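Local coordinates for protein 401aa long hypothetical glucose-1-phosphate thymidylyltransferase (Sulfolobus tokodaii, PDB 2GGO) that probably acts as a bifunctional sugar-nucleotide enzyme, making UDP-N-acetylglucosamine and UDP-N-acetylgalactosamine through a nucleotidyltransferase section and a hexapeptide-repeat acyltransferase section, at residues A[228-233]-A[244-249]; A[240-245]-A[258-263]. One frame throughout, in Å; residues are numbered along the deposited sequence.

Contact 1: residues A[228-233]-A[244-249]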
ATOM      1  N   PHE A 228     -17.665   0.120  10.246  1.00 45.08           N
ATOM      2  CA  PHE A 228     -18.813  -0.621  10.737  1.00 47.76           C
ATOM      3  C   PHE A 228     -20.029  -0.447   9.822  1.00 47.73           C
ATOM      4  O   PHE A 228     -20.188   0.607   9.194  1.00 47.44           O
ATOM      5  CB  PHE A 228     -19.124  -0.229  12.208  1.00 49.76           C
ATOM      6  CG  PHE A 228     -17.951  -0.463  13.152  1.00 54.01           C
ATOM      7  CD1 PHE A 228     -17.381  -1.762  13.285  1.00 57.06           C
ATOM      8  CD2 PHE A 228     -17.371   0.608  13.856  1.00 56.84           C
ATOM      9  CE1 PHE A 228     -16.266  -1.990  14.117  1.00 57.29           C
ATOM     10  CE2 PHE A 228     -16.257   0.393  14.699  1.00 57.54           C
ATOM     11  CZ  PHE A 228     -15.709  -0.917  14.833  1.00 56.67           C
ATOM     12  N   SER A 229     -20.861  -1.495   9.745  1.00 47.73           N
ATOM     13  CA  SER A 229     -22.041  -1.518   8.877  1.00 47.88           C
ATOM     14  C   SER A 229     -22.838  -0.219   8.939  1.00 47.55           C
ATOM     15  O   SER A 229     -23.258   0.194  10.003  1.00 47.59           O
ATOM     16  CB  SER A 229     -22.954  -2.683   9.246  1.00 47.68           C
ATOM     17  OG  SER A 229     -23.852  -2.968   8.177  1.00 51.05           O
ATOM     18  N   GLN A 230     -23.014   0.436   7.794  1.00 46.97           N
ATOM     19  CA  GLN A 230     -23.814   1.650   7.713  1.00 46.84           C
ATOM     20  C   GLN A 230     -24.363   1.876   6.322  1.00 45.02           C
ATOM     21  O   GLN A 230     -23.776   1.453   5.350  1.00 44.36           O
ATOM     22  CB  GLN A 230     -23.013   2.889   8.165  1.00 46.69           C
ATOM     23  CG  GLN A 230     -21.695   3.117   7.438  1.00 49.22           C
ATOM     24  CD  GLN A 230     -21.051   4.454   7.810  1.00 49.58           C
ATOM     25  OE1 GLN A 230     -21.699   5.507   7.742  1.00 54.67           O
ATOM     26  NE2 GLN A 230     -19.772   4.416   8.207  1.00 51.29           N
ATOM     27  N   ASN A 231     -25.483   2.579   6.256  1.00 43.81           N
ATOM     28  CA  ASN A 231     -26.057   2.971   4.997  1.00 43.15           C
ATOM     29  C   ASN A 231     -26.331   4.466   4.994  1.00 43.04           C
ATOM     30  O   ASN A 231     -27.255   4.912   5.652  1.00 43.18           O
ATOM     31  CB  ASN A 231     -27.353   2.182   4.723  1.00 42.51           C
ATOM     32  CG  ASN A 231     -28.003   2.549   3.394  1.00 42.13           C
ATOM     33  OD1 ASN A 231     -27.369   3.135   2.511  1.00 43.61           O
ATOM     34  ND2 ASN A 231     -29.265   2.205   3.243  1.00 40.05           N
ATOM     35  N   LEU A 232     -25.533   5.220   4.233  1.00 42.83           N
ATOM     36  CA  LEU A 232     -25.787   6.648   3.970  1.00 41.98           C
ATOM     37  C   LEU A 232     -26.173   6.912   2.521  1.00 42.26           C
ATOM     38  O   LEU A 232     -26.053   8.043   2.054  1.00 42.76           O
ATOM     39  CB  LEU A 232     -24.547   7.508   4.295  1.00 41.86           C
ATOM     40  CG  LEU A 232     -23.727   7.305   5.580  1.00 39.80           C
ATOM     41  CD1 LEU A 232     -22.785   8.458   5.744  1.00 39.81           C
ATOM     42  CD2 LEU A 232     -24.582   7.163   6.807  1.00 39.84           C
ATOM     43  N   GLY A 233     -26.590   5.875   1.801  1.00 41.92           N
ATOM     44  CA  GLY A 233     -26.893   5.988   0.378  1.00 42.68           C
ATOM     45  C   GLY A 233     -28.336   5.609   0.097  1.00 43.26           C
ATOM     46  O   GLY A 233     -29.164   5.596   1.015  1.00 43.75           O
ATOM     47  N   LYS A 244     -21.483  -7.367   7.012  1.00 36.05           N
ATOM     48  CA  LYS A 244     -21.047  -5.959   7.107  1.00 36.33           C
ATOM     49  C   LYS A 244     -21.016  -5.256   5.774  1.00 36.23           C
ATOM     50  O   LYS A 244     -20.265  -5.658   4.891  1.00 36.62           O
ATOM     51  CB  LYS A 244     -19.648  -5.860   7.702  1.00 36.79           C
ATOM     52  CG  LYS A 244     -19.265  -4.437   8.115  1.00 38.07           C
ATOM     53  CD  LYS A 244     -17.773  -4.269   8.270  1.00 37.92           C
ATOM     54  CE  LYS A 244     -17.289  -4.909   9.531  1.00 39.81           C
ATOM     55  NZ  LYS A 244     -16.205  -4.098  10.149  1.00 45.37           N
ATOM     56  N   VAL A 245     -21.783  -4.180   5.641  1.00 35.69           N
ATOM     57  CA  VAL A 245     -21.766  -3.415   4.418  1.00 35.42           C
ATOM     58  C   VAL A 245     -21.700  -1.922   4.669  1.00 35.40           C
ATOM     59  O   VAL A 245     -22.586  -1.366   5.296  1.00 36.66           O
ATOM     60  CB  VAL A 245     -22.994  -3.765   3.548  1.00 35.37           C
ATOM     61  CG1 VAL A 245     -22.902  -3.106   2.201  1.00 33.73           C
ATOM     62  CG2 VAL A 245     -23.059  -5.272   3.348  1.00 35.95           C
ATOM     63  N   ILE A 246     -20.666  -1.264   4.157  1.00 35.10           N
ATOM     64  CA  ILE A 246     -20.572   0.194   4.255  1.00 35.15           C
ATOM     65  C   ILE A 246     -21.077   0.799   2.954  1.00 35.30           C
ATOM     66  O   ILE A 246     -20.477   0.626   1.888  1.00 35.02           O
ATOM     67  CB  ILE A 246     -19.141   0.704   4.560  1.00 34.53           C
ATOM     68  CG1 ILE A 246     -18.698   0.262   5.944  1.00 33.71           C
ATOM     69  CG2 ILE A 246     -19.098   2.193   4.556  1.00 35.64           C
ATOM     70  CD1 ILE A 246     -18.399  -1.234   6.053  1.00 32.38           C
ATOM     71  N   ILE A 247     -22.199   1.497   3.053  1.00 35.34           N
ATOM     72  CA  ILE A 247     -22.722   2.227   1.924  1.00 35.03           C
ATOM     73  C   ILE A 247     -22.583   3.721   2.220  1.00 36.20           C
ATOM     74  O   ILE A 247     -23.175   4.241   3.181  1.00 36.21           O
ATOM     75  CB  ILE A 247     -24.185   1.853   1.610  1.00 34.27           C
ATOM     76  CG1 ILE A 247     -24.336   0.333   1.543  1.00 34.38           C
ATOM     77  CG2 ILE A 247     -24.607   2.514   0.306  1.00 33.07           C
ATOM     78  CD1 ILE A 247     -25.739  -0.205   1.473  1.00 34.43           C
ATOM     79  N   GLU A 248     -21.822   4.403   1.382  1.00 37.19           N
ATOM     80  CA  GLU A 248     -21.494   5.796   1.594  1.00 39.20           C
ATOM     81  C   GLU A 248     -22.445   6.713   0.888  1.00 40.14           C
ATOM     82  O   GLU A 248     -23.271   6.281   0.084  1.00 40.68           O
ATOM     83  CB  GLU A 248     -20.131   6.063   1.065  1.00 39.15           C
ATOM     84  CG  GLU A 248     -19.147   5.223   1.713  1.00 42.67           C
ATOM     85  CD  GLU A 248     -18.436   6.008   2.721  1.00 50.77           C
ATOM     86  OE1 GLU A 248     -19.085   6.325   3.781  1.00 49.18           O
ATOM     87  OE2 GLU A 248     -17.247   6.339   2.406  1.00 51.84           O
ATOM     88  N   GLU A 249     -22.332   7.999   1.189  1.00 41.20           N
ATOM     89  CA  GLU A 249     -23.322   8.932   0.738  1.00 42.50           C
ATOM     90  C   GLU A 249     -23.258   9.077  -0.751  1.00 40.57           C
ATOM     91  O   GLU A 249     -22.197   8.992  -1.347  1.00 40.33           O
ATOM     92  CB  GLU A 249     -23.132  10.285   1.414  1.00 42.91           C
ATOM     93  CG  GLU A 249     -21.707  10.808   1.372  1.00 46.53           C
ATOM     94  CD  GLU A 249     -21.572  12.245   1.946  1.00 48.68           C
ATOM     95  OE1 GLU A 249     -22.290  12.581   2.942  1.00 54.40           O
ATOM     96  OE2 GLU A 249     -20.744  13.022   1.376  1.00 55.76           O
TER

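Contact 2: residues A[240-245]-A[258-263]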
ATOM      1  N   LYS A 240     -30.574  -7.637  -1.747  1.00 32.74           N
ATOM      2  CA  LYS A 240     -30.333  -8.448  -0.576  1.00 33.27           C
ATOM      3  C   LYS A 240     -29.001  -8.062   0.026  1.00 33.93           C
ATOM      4  O   LYS A 240     -27.982  -8.029  -0.685  1.00 34.30           O
ATOM      5  CB  LYS A 240     -30.326  -9.938  -0.900  1.00 33.64           C
ATOM      6  CG  LYS A 240     -30.043 -10.894   0.290  1.00 36.18           C
ATOM      7  CD  LYS A 240     -31.308 -11.028   1.198  1.00 42.06           C
ATOM      8  CE  LYS A 240     -31.606 -12.475   1.621  1.00 44.23           C
ATOM      9  NZ  LYS A 240     -32.274 -13.227   0.515  1.00 45.97           N
ATOM     10  N   ILE A 241     -28.989  -7.789   1.336  1.00 34.35           N
ATOM     11  CA  ILE A 241     -27.730  -7.573   2.050  1.00 35.26           C
ATOM     12  C   ILE A 241     -27.485  -8.527   3.219  1.00 35.94           C
ATOM     13  O   ILE A 241     -28.324  -8.677   4.101  1.00 36.30           O
ATOM     14  CB  ILE A 241     -27.603  -6.140   2.527  1.00 35.55           C
ATOM     15  CG1 ILE A 241     -27.914  -5.181   1.380  1.00 35.31           C
ATOM     16  CG2 ILE A 241     -26.223  -5.921   3.086  1.00 35.61           C
ATOM     17  CD1 ILE A 241     -27.970  -3.723   1.771  1.00 34.61           C
ATOM     18  N   LYS A 242     -26.324  -9.162   3.209  1.00 36.73           N
ATOM     19  CA  LYS A 242     -25.835  -9.971   4.320  1.00 37.27           C
ATOM     20  C   LYS A 242     -24.495  -9.434   4.872  1.00 37.67           C
ATOM     21  O   LYS A 242     -23.629  -8.978   4.120  1.00 36.38           O
ATOM     22  CB  LYS A 242     -25.686 -11.428   3.891  1.00 37.61           C
ATOM     23  CG  LYS A 242     -27.011 -12.133   3.653  1.00 39.37           C
ATOM     24  CD  LYS A 242     -26.923 -13.012   2.430  1.00 41.08           C
ATOM     25  CE  LYS A 242     -28.022 -14.059   2.403  1.00 40.58           C
ATOM     26  NZ  LYS A 242     -27.425 -15.369   2.004  1.00 43.69           N
ATOM     27  N   GLY A 243     -24.344  -9.459   6.202  1.00 37.04           N
ATOM     28  CA  GLY A 243     -23.044  -9.178   6.811  1.00 36.32           C
ATOM     29  C   GLY A 243     -22.752  -7.717   6.846  1.00 35.46           C
ATOM     30  O   GLY A 243     -23.660  -6.920   6.709  1.00 36.08           O
ATOM     31  N   LYS A 244     -21.483  -7.367   7.012  1.00 36.05           N
ATOM     32  CA  LYS A 244     -21.047  -5.959   7.107  1.00 36.33           C
ATOM     33  C   LYS A 244     -21.016  -5.256   5.774  1.00 36.23           C
ATOM     34  O   LYS A 244     -20.265  -5.658   4.891  1.00 36.62           O
ATOM     35  CB  LYS A 244     -19.648  -5.860   7.702  1.00 36.79           C
ATOM     36  CG  LYS A 244     -19.265  -4.437   8.115  1.00 38.07           C
ATOM     37  CD  LYS A 244     -17.773  -4.269   8.270  1.00 37.92           C
ATOM     38  CE  LYS A 244     -17.289  -4.909   9.531  1.00 39.81           C
ATOM     39  NZ  LYS A 244     -16.205  -4.098  10.149  1.00 45.37           N
ATOM     40  N   VAL A 245     -21.783  -4.180   5.641  1.00 35.69           N
ATOM     41  CA  VAL A 245     -21.766  -3.415   4.418  1.00 35.42           C
ATOM     42  C   VAL A 245     -21.700  -1.922   4.669  1.00 35.40           C
ATOM     43  O   VAL A 245     -22.586  -1.366   5.296  1.00 36.66           O
ATOM     44  CB  VAL A 245     -22.994  -3.765   3.548  1.00 35.37           C
ATOM     45  CG1 VAL A 245     -22.902  -3.106   2.201  1.00 33.73           C
ATOM     46  CG2 VAL A 245     -23.059  -5.272   3.348  1.00 35.95           C
ATOM     47  N   TYR A 258     -27.189  -8.195  -5.024  1.00 24.72           N
ATOM     48  CA  TYR A 258     -26.991  -9.161  -3.931  1.00 24.85           C
ATOM     49  C   TYR A 258     -25.606  -8.960  -3.341  1.00 25.95           C
ATOM     50  O   TYR A 258     -24.598  -9.047  -4.041  1.00 24.35           O
ATOM     51  CB  TYR A 258     -27.079 -10.586  -4.447  1.00 24.39           C
ATOM     52  CG  TYR A 258     -27.361 -11.674  -3.410  1.00 24.59           C
ATOM     53  CD1 TYR A 258     -28.669 -12.083  -3.138  1.00 25.96           C
ATOM     54  CD2 TYR A 258     -26.318 -12.331  -2.744  1.00 21.31           C
ATOM     55  CE1 TYR A 258     -28.939 -13.111  -2.242  1.00 23.45           C
ATOM     56  CE2 TYR A 258     -26.584 -13.381  -1.837  1.00 24.35           C
ATOM     57  CZ  TYR A 258     -27.895 -13.747  -1.600  1.00 23.90           C
ATOM     58  OH  TYR A 258     -28.188 -14.757  -0.733  1.00 26.28           O
ATOM     59  N   ILE A 259     -25.559  -8.660  -2.042  1.00 25.34           N
ATOM     60  CA  ILE A 259     -24.310  -8.259  -1.370  1.00 25.09           C
ATOM     61  C   ILE A 259     -24.055  -9.257  -0.249  1.00 26.23           C
ATOM     62  O   ILE A 259     -24.911  -9.466   0.587  1.00 27.01           O
ATOM     63  CB  ILE A 259     -24.427  -6.765  -0.877  1.00 23.85           C
ATOM     64  CG1 ILE A 259     -24.686  -5.826  -2.065  1.00 23.96           C
ATOM     65  CG2 ILE A 259     -23.223  -6.293  -0.112  1.00 22.73           C
ATOM     66  CD1 ILE A 259     -24.943  -4.352  -1.638  1.00 22.51           C
ATOM     67  N   GLU A 260     -22.929  -9.949  -0.289  1.00 27.49           N
ATOM     68  CA  GLU A 260     -22.507 -10.771   0.832  1.00 28.73           C
ATOM     69  C   GLU A 260     -21.331 -10.045   1.461  1.00 28.62           C
ATOM     70  O   GLU A 260     -20.293  -9.924   0.847  1.00 28.52           O
ATOM     71  CB  GLU A 260     -22.173 -12.220   0.387  1.00 28.89           C
ATOM     72  CG  GLU A 260     -23.428 -12.982  -0.155  1.00 29.68           C
ATOM     73  CD  GLU A 260     -23.159 -14.374  -0.752  1.00 32.15           C
ATOM     74  OE1 GLU A 260     -22.084 -14.557  -1.383  1.00 33.42           O
ATOM     75  OE2 GLU A 260     -24.046 -15.287  -0.594  1.00 37.83           O
ATOM     76  N   GLY A 261     -21.518  -9.484   2.666  1.00 28.88           N
ATOM     77  CA  GLY A 261     -20.500  -8.628   3.274  1.00 28.10           C
ATOM     78  C   GLY A 261     -19.380  -9.499   3.791  1.00 28.70           C
ATOM     79  O   GLY A 261     -19.563 -10.716   3.940  1.00 29.44           O
ATOM     80  N   PRO A 262     -18.232  -8.894   4.147  1.00 28.70           N
ATOM     81  CA  PRO A 262     -17.942  -7.464   4.223  1.00 29.10           C
ATOM     82  C   PRO A 262     -17.644  -6.783   2.884  1.00 28.17           C
ATOM     83  O   PRO A 262     -16.834  -7.274   2.104  1.00 28.89           O
ATOM     84  CB  PRO A 262     -16.709  -7.389   5.125  1.00 28.19           C
ATOM     85  CG  PRO A 262     -16.078  -8.672   5.005  1.00 28.88           C
ATOM     86  CD  PRO A 262     -17.082  -9.704   4.582  1.00 27.83           C
ATOM     87  N   VAL A 263     -18.305  -5.653   2.673  1.00 27.58           N
ATOM     88  CA  VAL A 263     -18.194  -4.918   1.450  1.00 26.44           C
ATOM     89  C   VAL A 263     -18.192  -3.449   1.744  1.00 26.76           C
ATOM     90  O   VAL A 263     -19.007  -2.952   2.524  1.00 26.38           O
ATOM     91  CB  VAL A 263     -19.401  -5.267   0.574  1.00 27.08           C
ATOM     92  CG1 VAL A 263     -19.709  -4.199  -0.433  1.00 26.85           C
ATOM     93  CG2 VAL A 263     -19.189  -6.635  -0.048  1.00 25.16           C
TER

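Contact 1: residues A[228-233]-A[244-249]
Asn231 lies obliquely across Ile247, its carbonyl oxygen OD1 sitting 3.5 Å from Ile247 CB while the amide carbon CG meets CD1. CG stands anti to the backbone N (chi1 -180°), and from there OD1 accepts the N-H of Gly233 at 2.9 Å. This Asx turn holds the amide in place, although the donor stands 41° above the carbonyl plane. Gln230 and Ile246 meet on the other face of the sheet, also at a slant, with Gln230 CG 4.0 Å from Ile246 CG2. The parallel backbones are joined by Gln230 N to Val245 O, Ile247 N to Gln230 O (2.8 Å) and Leu232 N to Ile247 O. Val245 N adds a weak hydrogen bond to Ser229 OG at 3.5 Å.

Lys244 runs past Ser229, its CG 3.7 Å from Ser229 N, then bends so that NZ comes 4.1 Å from Phe228 CD1. The ammonium group is held by the carbonyl oxygens of Leu223, Asp224 and Val227, which would suit its positive charge. The lysine thus ties the end of helix 212-225 to the sheet. Strand 230-231 is the outermost of its parallel sheet within this chain, strand 245-247 lies next to it, and strand 263-265 follows on the far side.

Contact 2: residues A[240-245]-A[258-263]
The Tyr258 ring and the Lys240 side chain lie side by side and point the same way, with Lys240 CB 3.5 Å from Tyr258 CD1 and Lys240 CG equally close to CE1. At the ring's edge, in its plane, is Glu260 CD. Lys242 slants across to the hydroxyl, where its NZ donates a hydrogen bond to Tyr258 OH at 2.9 Å and its CE comes within 3.2 Å of the same oxygen. The tyrosine is therefore gripped by two lysines of the neighbouring strand, through methylenes beside the ring and an ammonium at the hydroxyl. An alanine in place of Tyr258 would probably leave Lys242 NZ without this hydroxyl partner and the Lys240 methylenes without their cover. Glu260 OE2 is 4.3 Å from Lys242 NZ, too far for a salt bridge, while OE1 bonds to Tyr276 OH.

Strands 240-242 and 258-260 are almost exactly parallel, 1° apart, and their pairing residues are eighteen positions apart: one coil of the left-handed beta-helix built by hexapeptide repeats. On the face turned away from Tyr258, the aliphatic residues stack coil on coil. Val245 CG2 meets Ile259 CG2 at 3.6 Å, and Ile241 lies over Ile259, Val245 over Val263.

Glycines mark the corner that follows the strands. Gly243 has a positive phi of 78°, and a side chain on Gly261 would collide with Lys244 O. The peptide bond from Gly261 to Pro262 is cis. Just beyond it, Lys244 O takes the N-H of Val263 at 3.0 Å and a C-H contact from Pro262 CA, also 3.0 Å away.

How the contacts relate
The two contacts lie about 10 Å apart, centre to centre, at the beginning of the beta-helix, and they share Lys244 and Val245. Along the chain come 228-233, then 240-245, which overlaps 244-249 by two residues, then 258-263. Contact 1 pairs the first two strands of one parallel sheet, whereas contact 2 pairs the first two of another and turns the corner into the first. Strand 245-247 is thus flanked on both edges: Ile246 N lies 2.9 Å from Val263 O, a probable hydrogen bond to the next coil. Inside, Ile247 CD1 packs on Ile241 CD1 at 4.2 Å. Together the two contacts form the start of the coil stacking, just after helix 212-225 in the chain.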